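Local coordinates for protein 3-alpha-hydroxysteroid dehydrogenase (Pseudomonas sp., PDB 2DKN) that probably catalyses the NAD-dependent oxidation of the 3-alpha-hydroxyl group of steroids and its reversal, as a Rossmann-fold short-chain dehydrogenase that binds NADH, at residues A77-V82 with G147-A152; Q106-I111 with F226-Q231. One frame throughout, in Å; residues are numbered along the deposited sequence.

Contact 1: A77-V82 with G147-A152; sequences ANSGLV and GQTHLA
Ser79 and Val82, one turn apart at the start of helix 79-102, close on the methyl group of Ala152 in the first turn of helix 149-166. The apolar part is small: Ala152 CB lies 3.7 Å from Ser79 CB and 3.9 Å from Val82 CG1, and it also rests against the carbonyl oxygen Ser79 O at 3.6 Å. With CG1 anti to the backbone N (chi1 174°), Val82 lays that methyl alongside the backbone carbonyl of Ala152, CG1 to O 3.5 Å. Thr149 CG2 comes up to Ser79 N at 3.9 Å, near the closest CA pair, Ser79 and Thr149.

A water bridges the segments. It lies 3.0 Å from Ser79 OG and donates to Gln148 O at 2.8 Å, the same carbonyl that accepts the backbone N-H groups of Leu151 and Ala152 as the helix begins. Thr149 turns its hydroxyl elsewhere, OG1 being hydrogen-bonded to Val74 O.

Both segments are helix starts, with Asn78 and Gln148 at the N-cap positions, and the short side chains of Ser79 and Ala152 let them come close. Helix 136-146 packs against Ser79 through Ala143 and Glu144, the latter also accepting from Gly80 N. The contact thus joins three helices of the Rossmann-fold dehydrogenase beside the coenzyme site; the side chain of Val82 lies about 8 Å from the bound NADH.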
ATOM      1  N   ALA A  77     -10.975  27.074  -1.607  1.00  9.87           N
ATOM      2  CA  ALA A  77     -11.073  28.482  -2.000  1.00 10.64           C
ATOM      3  C   ALA A  77     -10.344  28.793  -3.302  1.00 11.74           C
ATOM      4  O   ALA A  77     -10.873  29.472  -4.202  1.00 12.11           O
ATOM      5  CB  ALA A  77     -10.533  29.375  -0.866  1.00  9.55           C
ATOM      6  N   ASN A  78      -9.123  28.285  -3.416  1.00  9.80           N
ATOM      7  CA  ASN A  78      -8.318  28.510  -4.611  1.00 10.84           C
ATOM      8  C   ASN A  78      -7.177  27.500  -4.669  1.00  9.96           C
ATOM      9  O   ASN A  78      -6.948  26.769  -3.714  1.00  9.72           O
ATOM     10  CB  ASN A  78      -7.789  29.957  -4.666  1.00 11.61           C
ATOM     11  CG  ASN A  78      -7.095  30.395  -3.365  1.00 13.27           C
ATOM     12  OD1 ASN A  78      -7.545  31.324  -2.665  1.00 14.61           O
ATOM     13  ND2 ASN A  78      -6.021  29.735  -3.039  1.00 12.12           N
ATOM     14  N   SER A  79      -6.470  27.465  -5.794  1.00 10.51           N
ATOM     15  CA  SER A  79      -5.349  26.536  -5.976  1.00  9.23           C
ATOM     16  C   SER A  79      -4.223  26.782  -4.988  1.00  9.29           C
ATOM     17  O   SER A  79      -3.564  25.840  -4.553  1.00  8.48           O
ATOM     18  CB  SER A  79      -4.828  26.646  -7.404  1.00 10.03           C
ATOM     19  OG  SER A  79      -5.793  26.111  -8.292  1.00 10.17           O
ATOM     20  N   GLY A  80      -3.985  28.045  -4.637  1.00  9.26           N
ATOM     21  CA  GLY A  80      -2.928  28.385  -3.676  1.00  8.33           C
ATOM     22  C   GLY A  80      -3.183  27.737  -2.325  1.00  9.19           C
ATOM     23  O   GLY A  80      -2.250  27.241  -1.670  1.00  7.47           O
ATOM     24  N   LEU A  81      -4.448  27.712  -1.914  1.00  8.53           N
ATOM     25  CA  LEU A  81      -4.785  27.169  -0.603  1.00  8.47           C
ATOM     26  C   LEU A  81      -4.530  25.655  -0.584  1.00  7.85           C
ATOM     27  O   LEU A  81      -4.026  25.118   0.399  1.00  6.76           O
ATOM     28  CB  LEU A  81      -6.255  27.478  -0.260  1.00  8.72           C
ATOM     29  CG  LEU A  81      -6.772  26.871   1.046  1.00 10.52           C
ATOM     30  CD1 LEU A  81      -5.971  27.423   2.237  1.00 11.73           C
ATOM     31  CD2 LEU A  81      -8.278  27.161   1.203  1.00 10.48           C
ATOM     32  N   VAL A  82      -4.886  24.992  -1.683  1.00  7.11           N
ATOM     33  CA  VAL A  82      -4.686  23.542  -1.845  1.00  6.96           C
ATOM     34  C   VAL A  82      -3.207  23.178  -1.620  1.00  7.85           C
ATOM     35  O   VAL A  82      -2.880  22.268  -0.831  1.00  8.20           O
ATOM     36  CB  VAL A  82      -5.174  23.066  -3.241  1.00  8.03           C
ATOM     37  CG1 VAL A  82      -4.840  21.596  -3.458  1.00  6.87           C
ATOM     38  CG2 VAL A  82      -6.686  23.308  -3.391  1.00  7.13           C
ATOM     39  N   GLY A 147      -4.219  27.529 -12.715  1.00 19.56           N
ATOM     40  CA  GLY A 147      -5.648  27.832 -12.838  1.00 20.50           C
ATOM     41  C   GLY A 147      -6.800  26.925 -12.425  1.00 20.49           C
ATOM     42  O   GLY A 147      -7.971  27.321 -12.506  1.00 19.83           O
ATOM     43  N   GLN A 148      -6.503  25.703 -12.002  1.00 18.83           N
ATOM     44  CA  GLN A 148      -7.583  24.774 -11.698  1.00 17.83           C
ATOM     45  C   GLN A 148      -7.294  23.991 -10.439  1.00 15.45           C
ATOM     46  O   GLN A 148      -6.234  23.392 -10.319  1.00 13.33           O
ATOM     47  CB  GLN A 148      -7.802  23.821 -12.859  1.00 20.48           C
ATOM     48  CG  GLN A 148      -8.307  24.519 -14.116  1.00 23.21           C
ATOM     49  CD  GLN A 148      -8.512  23.558 -15.247  1.00 25.75           C
ATOM     50  OE1 GLN A 148      -7.842  23.634 -16.280  1.00 27.37           O
ATOM     51  NE2 GLN A 148      -9.431  22.621 -15.055  1.00 26.35           N
ATOM     52  N   THR A 149      -8.244  23.973  -9.514  1.00 14.31           N
ATOM     53  CA  THR A 149      -7.987  23.328  -8.231  1.00 12.93           C
ATOM     54  C   THR A 149      -7.643  21.845  -8.365  1.00 12.62           C
ATOM     55  O   THR A 149      -6.862  21.324  -7.562  1.00 11.07           O
ATOM     56  CB  THR A 149      -9.155  23.487  -7.253  1.00 12.87           C
ATOM     57  OG1 THR A 149     -10.343  23.015  -7.885  1.00 13.44           O
ATOM     58  CG2 THR A 149      -9.332  24.954  -6.843  1.00 14.11           C
ATOM     59  N   HIS A 150      -8.214  21.153  -9.360  1.00 11.61           N
ATOM     60  CA  HIS A 150      -7.899  19.731  -9.503  1.00 10.69           C
ATOM     61  C   HIS A 150      -6.426  19.480  -9.822  1.00  9.57           C
ATOM     62  O   HIS A 150      -5.895  18.428  -9.480  1.00  8.20           O
ATOM     63  CB  HIS A 150      -8.836  19.008 -10.488  1.00 12.18           C
ATOM     64  CG  HIS A 150      -8.421  19.089 -11.926  1.00 14.19           C
ATOM     65  ND1 HIS A 150      -8.817  20.115 -12.759  1.00 15.35           N
ATOM     66  CD2 HIS A 150      -7.702  18.234 -12.699  1.00 14.77           C
ATOM     67  CE1 HIS A 150      -8.324  19.914 -13.972  1.00 15.16           C
ATOM     68  NE2 HIS A 150      -7.643  18.780 -13.962  1.00 16.54           N
ATOM     69  N   LEU A 151      -5.794  20.429 -10.506  1.00  9.06           N
ATOM     70  CA  LEU A 151      -4.383  20.320 -10.853  1.00  9.82           C
ATOM     71  C   LEU A 151      -3.556  20.612  -9.628  1.00  8.58           C
ATOM     72  O   LEU A 151      -2.535  19.970  -9.410  1.00  8.80           O
ATOM     73  CB  LEU A 151      -3.992  21.272 -11.972  1.00 11.72           C
ATOM     74  CG  LEU A 151      -4.660  20.867 -13.294  1.00 13.54           C
ATOM     75  CD1 LEU A 151      -4.473  21.937 -14.373  1.00 15.32           C
ATOM     76  CD2 LEU A 151      -4.144  19.535 -13.752  1.00 13.29           C
ATOM     77  N   ALA A 152      -3.996  21.575  -8.821  1.00  8.14           N
ATOM     78  CA  ALA A 152      -3.321  21.827  -7.549  1.00  8.15           C
ATOM     79  C   ALA A 152      -3.487  20.638  -6.602  1.00  7.81           C
ATOM     80  O   ALA A 152      -2.578  20.329  -5.825  1.00  8.31           O
ATOM     81  CB  ALA A 152      -3.850  23.103  -6.888  1.00  7.76           C
TER
HETATM   82  O   HOH W   1      -3.874  24.891 -10.287  1.00 11.35           O

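Contact 2: Q106-I111 with F226-Q231; sequences QPAAVI and FLLGPQ
Val110 and Leu228 make the tightest apolar approach between the strand and the helix end, Val110 CG2 meeting Leu228 CD1 at 3.6 Å. The same valine methyl also reaches Leu227 CB at 3.9 Å, the two side chains crossing at about a right angle, so a single branch of Val110 is met by two successive residues of the last helical turn. In Leu228 chi1 (-109°) and chi2 (15°) both lie off staggered values and together bring CD1 to the strand, 3.7 Å from Ala108 O. Two residues back along the strand, Ala108 points its methyl at the backbone of the helix end, with CB 3.5 Å from Leu228 O. At the solvent-exposed margin the amide of Gln106 reaches obliquely to Pro230 with OE1 foremost, 3.6 Å from Pro230 CB, a van der Waals touch.

Two waters fill in where the backbones do not meet directly. One donates to Gln106 O and to Leu228 O, the latter at 2.6 Å; the second donates to Ala109 O and to Leu227 O, 3.0 Å from the leucine oxygen. Carbonyls at the end of the helix are thereby tied to carbonyls of the strand and of the loop leading into it. Arg177 adds a hydrogen bond to Leu227 O.

Residues 106-110 and 227-230 run in nearly opposite directions, 174° apart. Ala108 and Ala109 are backbone-bonded within the parallel sheet, to Leu66 on one side and to Asn179 on the other, and Val181 of strand 177-183 touches both Val110 and Leu227. Helix 217-228 thus packs by its C-terminal end on strands 108-112 and 177-183 of the Rossmann sheet, while Ile111 packs against helices 79-102 and 149-166; Phe226 stacks on Phe226 of the second subunit.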
ATOM      1  N   GLN A 106       9.523   3.137  18.973  1.00 12.94           N
ATOM      2  CA  GLN A 106       9.087   2.565  17.687  1.00 13.01           C
ATOM      3  C   GLN A 106       8.288   3.612  16.896  1.00 10.73           C
ATOM      4  O   GLN A 106       7.181   3.339  16.424  1.00  9.55           O
ATOM      5  CB  GLN A 106       8.217   1.323  17.910  1.00 14.91           C
ATOM      6  CG  GLN A 106       8.886   0.203  18.691  1.00 17.40           C
ATOM      7  CD  GLN A 106       7.968  -0.998  18.860  1.00 18.25           C
ATOM      8  OE1 GLN A 106       8.178  -2.025  18.232  1.00 21.98           O
ATOM      9  NE2 GLN A 106       6.929  -0.862  19.693  1.00 19.71           N
ATOM     10  N   PRO A 107       8.852   4.815  16.741  1.00  9.35           N
ATOM     11  CA  PRO A 107       8.040   5.904  16.202  1.00  7.63           C
ATOM     12  C   PRO A 107       7.802   5.763  14.700  1.00  7.96           C
ATOM     13  O   PRO A 107       8.647   5.200  13.966  1.00  6.53           O
ATOM     14  CB  PRO A 107       8.895   7.137  16.454  1.00  7.97           C
ATOM     15  CG  PRO A 107      10.342   6.613  16.432  1.00  7.87           C
ATOM     16  CD  PRO A 107      10.239   5.218  17.034  1.00  8.65           C
ATOM     17  N   ALA A 108       6.685   6.315  14.241  1.00  6.57           N
ATOM     18  CA  ALA A 108       6.338   6.178  12.832  1.00  6.75           C
ATOM     19  C   ALA A 108       5.413   7.321  12.462  1.00  6.97           C
ATOM     20  O   ALA A 108       4.698   7.843  13.312  1.00  7.00           O
ATOM     21  CB  ALA A 108       5.630   4.858  12.615  1.00  5.24           C
ATOM     22  N   ALA A 109       5.426   7.684  11.184  1.00  7.18           N
ATOM     23  CA  ALA A 109       4.565   8.756  10.685  1.00  6.80           C
ATOM     24  C   ALA A 109       3.871   8.286   9.406  1.00  5.23           C
ATOM     25  O   ALA A 109       4.396   7.432   8.678  1.00  4.58           O
ATOM     26  CB  ALA A 109       5.378  10.038  10.439  1.00  5.93           C
ATOM     27  N   VAL A 110       2.669   8.813   9.159  1.00  5.22           N
ATOM     28  CA  VAL A 110       1.942   8.513   7.923  1.00  3.91           C
ATOM     29  C   VAL A 110       1.391   9.802   7.320  1.00  5.63           C
ATOM     30  O   VAL A 110       0.810  10.653   8.032  1.00  6.00           O
ATOM     31  CB  VAL A 110       0.767   7.502   8.142  1.00  3.39           C
ATOM     32  CG1 VAL A 110       0.047   7.190   6.830  1.00  2.79           C
ATOM     33  CG2 VAL A 110       1.295   6.184   8.741  1.00  4.13           C
ATOM     34  N   ILE A 111       1.615   9.948   6.014  1.00  4.61           N
ATOM     35  CA  ILE A 111       0.996  11.032   5.261  1.00  5.53           C
ATOM     36  C   ILE A 111      -0.204  10.455   4.531  1.00  4.93           C
ATOM     37  O   ILE A 111      -0.109   9.384   3.919  1.00  5.27           O
ATOM     38  CB  ILE A 111       1.981  11.597   4.240  1.00  6.24           C
ATOM     39  CG1 ILE A 111       3.172  12.245   4.966  1.00  7.47           C
ATOM     40  CG2 ILE A 111       1.305  12.614   3.283  1.00  6.68           C
ATOM     41  CD1 ILE A 111       4.315  12.594   3.989  1.00  8.34           C
ATOM     42  N   PHE A 226      -2.268   0.442  11.015  1.00  6.30           N
ATOM     43  CA  PHE A 226      -1.326  -0.643  10.736  1.00  7.25           C
ATOM     44  C   PHE A 226       0.078  -0.104  10.471  1.00  7.03           C
ATOM     45  O   PHE A 226       1.060  -0.615  11.021  1.00  7.16           O
ATOM     46  CB  PHE A 226      -1.793  -1.530   9.576  1.00  6.59           C
ATOM     47  CG  PHE A 226      -0.711  -2.441   9.053  1.00  7.83           C
ATOM     48  CD1 PHE A 226      -0.131  -2.193   7.801  1.00  8.70           C
ATOM     49  CD2 PHE A 226      -0.284  -3.546   9.800  1.00  9.25           C
ATOM     50  CE1 PHE A 226       0.882  -3.024   7.285  1.00  8.60           C
ATOM     51  CE2 PHE A 226       0.730  -4.394   9.292  1.00  8.92           C
ATOM     52  CZ  PHE A 226       1.312  -4.118   8.035  1.00  8.24           C
ATOM     53  N   LEU A 227       0.178   0.893   9.594  1.00  5.59           N
ATOM     54  CA  LEU A 227       1.483   1.445   9.224  1.00  6.34           C
ATOM     55  C   LEU A 227       2.153   2.154  10.387  1.00  5.86           C
ATOM     56  O   LEU A 227       3.379   2.233  10.441  1.00  6.66           O
ATOM     57  CB  LEU A 227       1.375   2.366   8.002  1.00  5.24           C
ATOM     58  CG  LEU A 227       0.968   1.654   6.694  1.00  6.36           C
ATOM     59  CD1 LEU A 227       0.681   2.700   5.640  1.00  5.38           C
ATOM     60  CD2 LEU A 227       2.092   0.728   6.227  1.00  7.10           C
ATOM     61  N   LEU A 228       1.358   2.656  11.328  1.00  6.93           N
ATOM     62  CA  LEU A 228       1.911   3.298  12.534  1.00  7.55           C
ATOM     63  C   LEU A 228       2.548   2.324  13.510  1.00  7.78           C
ATOM     64  O   LEU A 228       3.461   2.698  14.300  1.00  6.70           O
ATOM     65  CB  LEU A 228       0.788   4.023  13.276  1.00  8.06           C
ATOM     66  CG  LEU A 228       0.661   5.547  13.336  1.00 12.16           C
ATOM     67  CD1 LEU A 228       1.478   6.376  12.363  1.00 10.78           C
ATOM     68  CD2 LEU A 228      -0.786   6.007  13.469  1.00  9.44           C
ATOM     69  N   GLY A 229       1.998   1.114  13.487  1.00  7.82           N
ATOM     70  CA  GLY A 229       2.284   0.097  14.516  1.00  8.81           C
ATOM     71  C   GLY A 229       3.466  -0.821  14.281  1.00  9.22           C
ATOM     72  O   GLY A 229       4.081  -0.783  13.220  1.00  7.91           O
ATOM     73  N   PRO A 230       3.791  -1.652  15.287  1.00 11.68           N
ATOM     74  CA  PRO A 230       4.990  -2.499  15.279  1.00 12.29           C
ATOM     75  C   PRO A 230       4.905  -3.680  14.311  1.00 12.48           C
ATOM     76  O   PRO A 230       5.920  -4.325  14.019  1.00 13.37           O
ATOM     77  CB  PRO A 230       5.075  -2.995  16.729  1.00 13.84           C
ATOM     78  CG  PRO A 230       3.645  -2.979  17.212  1.00 14.60           C
ATOM     79  CD  PRO A 230       3.024  -1.771  16.544  1.00 13.02           C
ATOM     80  N   GLN A 231       3.711  -3.978  13.824  1.00 10.53           N
ATOM     81  CA  GLN A 231       3.549  -5.029  12.823  1.00 12.09           C
ATOM     82  C   GLN A 231       3.932  -4.518  11.419  1.00 10.99           C
ATOM     83  O   GLN A 231       3.925  -5.269  10.440  1.00 10.48           O
ATOM     84  CB  GLN A 231       2.118  -5.555  12.849  1.00 14.15           C
ATOM     85  CG  GLN A 231       1.850  -6.506  14.025  1.00 18.42           C
ATOM     86  CD  GLN A 231       1.770  -5.824  15.396  1.00 20.94           C
ATOM     87  OE1 GLN A 231       0.957  -4.927  15.614  1.00 23.96           O
ATOM     88  NE2 GLN A 231       2.599  -6.278  16.335  1.00 22.36           N
TER
HETATM   89  O   HOH W   2       5.489   1.517  15.499  1.00 21.15           O
HETATM   90  O   HOH W   3       4.387   4.563   8.880  1.00  5.88           O

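How the contacts relate
From the N terminus, the chain enters contact 1 at 77-82, follows helix 79-102 and reaches contact 2 at 106-111, which leads into strand 108-112 and takes in most of it. It then passes through helices 126-133 and 136-146 before 147-152 closes contact 1, a loop of 64 intervening residues. Helices 149-166 and 168-173, strand 177-183 and further helices follow, and 226-231 closes the longer loop of contact 2. The segments alternate, so the two loops cross. Their centres are 30 Å apart, on opposite sides of the chain's centre, and they do not touch. Contact 1 joins the starts of two helices; contact 2 joins the central sheet to helix 217-228.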